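Local coordinates for PpiC-type peptidyl-prolyl cis-trans isomerase (Novosphingobium aromaticivorans, PDB 3GPK), which probably catalyses the cis-trans isomerisation of peptidyl-prolyl bonds through its PpiC-type (parvulin) domain, one piece of a longer periplasmic chaperone, at residues A74-S79 / Q84-V89. Numbering follows the deposited sequence.
Sequences ATTAAS and QLAGPV
Thr76 lays its CG2 methyl against the methyl of Ala86, CG2 to CB 3.7 Å, where helix 71-79 packs on the edge strand 85-91 of the four-stranded antiparallel sheet in this PpiC-type, parvulin-fold domain. The closest pair of CA atoms is this same one, with 7.5 Å from Thr76 CA to Ala86 CA, a separation that one methyl from each side is enough to bridge. CG2 stands anti to the backbone N (OG1 at chi1 -67°), which sends the methyl to Ala86 and leaves OG1 beside the backbone N. From there OG1 hydrogen-bonds back to Glu72 O, one turn earlier in the helix, so the hydroxyl's proton is used within its own helix and OG1 meets the strand only by van der Waals contact. Val89 reaches to Thr76 tip to tip, and its CG2 lies 3.7 Å from Thr76 OG1. No hydrogen bond joins the two segments, and just 113 Å² is buried, as expected of a small surface contact. Cutting Thr76 back to an alanine removes both OG1 and CG2, which would probably leave Ala86 CB and both Val89 methyls without their partner on this segment and Glu72 O with at most the weak hydrogen bond from Thr75. Val89 also rests on Glu72 and Leu73, while Ala86 touches Met80. Val89 CG1, anti to the backbone N (chi1 179°), brings the second methyl to the same hydroxyl, 3.9 Å from Thr76 OG1.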
loop_
_atom_site.group_PDB
_atom_site.type_symbol
_atom_site.label_atom_id
_atom_site.label_comp_id
_atom_site.label_asym_id
_atom_site.label_seq_id
_atom_site.Cartn_x
_atom_site.Cartn_y
_atom_site.Cartn_z
ATOM N N ALA A 74 -5.062 2.231 7.282
ATOM C CA ALA A 74 -4.903 3.570 7.843
ATOM C C ALA A 74 -3.984 3.529 9.061
ATOM O O ALA A 74 -3.072 4.350 9.199
ATOM C CB ALA A 74 -6.264 4.132 8.240
ATOM N N THR A 75 -4.223 2.569 9.946
ATOM C CA THR A 75 -3.407 2.446 11.144
ATOM C C THR A 75 -1.976 2.007 10.813
ATOM O O THR A 75 -1.043 2.333 11.544
ATOM C CB THR A 75 -4.050 1.470 12.165
ATOM O OG1 THR A 75 -4.261 0.192 11.560
ATOM C CG2 THR A 75 -5.390 2.019 12.648
ATOM N N THR A 76 -1.801 1.286 9.705
ATOM C CA THR A 76 -0.467 0.850 9.296
ATOM C C THR A 76 0.297 2.039 8.719
ATOM O O THR A 76 1.464 2.274 9.055
ATOM C CB THR A 76 -0.523 -0.257 8.203
ATOM O OG1 THR A 76 -1.075 -1.461 8.748
ATOM C CG2 THR A 76 0.878 -0.543 7.675
ATOM N N ALA A 77 -0.374 2.780 7.843
ATOM C CA ALA A 77 0.207 3.943 7.190
ATOM C C ALA A 77 0.611 5.023 8.186
ATOM O O ALA A 77 1.620 5.700 8.002
ATOM C CB ALA A 77 -0.783 4.519 6.175
ATOM N N ALA A 78 -0.180 5.178 9.244
ATOM C CA ALA A 78 0.100 6.193 10.251
ATOM C C ALA A 78 1.436 5.994 10.961
ATOM O O ALA A 78 2.042 6.965 11.418
ATOM C CB ALA A 78 -1.033 6.240 11.279
ATOM N N SER A 79 1.895 4.748 11.048
ATOM C CA SER A 79 3.158 4.440 11.723
ATOM C C SER A 79 4.350 4.263 10.790
ATOM O O SER A 79 5.486 4.146 11.249
ATOM C CB SER A 79 3.011 3.170 12.566
ATOM O OG SER A 79 2.043 3.339 13.585
ATOM N N GLN A 84 9.346 3.520 3.073
ATOM C CA GLN A 84 9.312 2.143 3.539
ATOM C C GLN A 84 8.129 1.376 2.968
ATOM O O GLN A 84 7.162 1.964 2.497
ATOM C CB GLN A 84 9.249 2.097 5.066
ATOM C CG GLN A 84 10.373 2.852 5.752
ATOM C CD GLN A 84 10.377 2.655 7.251
ATOM O OE1 GLN A 84 10.998 3.425 7.987
ATOM N NE2 GLN A 84 9.691 1.617 7.715
ATOM N N LEU A 85 8.241 0.053 3.016
ATOM C CA LEU A 85 7.198 -0.858 2.553
ATOM C C LEU A 85 6.560 -1.445 3.805
ATOM O O LEU A 85 7.224 -1.579 4.829
ATOM C CB LEU A 85 7.813 -1.995 1.735
ATOM C CG LEU A 85 8.443 -1.645 0.390
ATOM C CD1 LEU A 85 9.427 -2.747 -0.020
ATOM C CD2 LEU A 85 7.346 -1.464 -0.648
ATOM N N ALA A 86 5.280 -1.797 3.728
ATOM C CA ALA A 86 4.593 -2.390 4.868
ATOM C C ALA A 86 3.658 -3.489 4.383
ATOM O O ALA A 86 3.121 -3.413 3.287
ATOM C CB ALA A 86 3.799 -1.325 5.623
ATOM N N GLY A 87 3.476 -4.519 5.199
ATOM C CA GLY A 87 2.586 -5.589 4.805
ATOM C C GLY A 87 3.279 -6.917 4.591
ATOM O O GLY A 87 4.477 -7.056 4.863
ATOM N N PRO A 88 2.547 -7.917 4.085
ATOM C CA PRO A 88 1.128 -7.766 3.741
ATOM C C PRO A 88 0.223 -7.509 4.939
ATOM O O PRO A 88 0.414 -8.077 6.019
ATOM C CB PRO A 88 0.795 -9.076 3.024
ATOM C CG PRO A 88 1.805 -10.029 3.525
ATOM C CD PRO A 88 3.055 -9.242 3.696
ATOM N N VAL A 89 -0.754 -6.632 4.738
ATOM C CA VAL A 89 -1.708 -6.282 5.781
ATOM C C VAL A 89 -3.067 -6.853 5.409
ATOM O O VAL A 89 -3.583 -6.574 4.324
ATOM C CB VAL A 89 -1.852 -4.750 5.918
ATOM C CG1 VAL A 89 -2.865 -4.413 7.003
ATOM C CG2 VAL A 89 -0.506 -4.120 6.236
#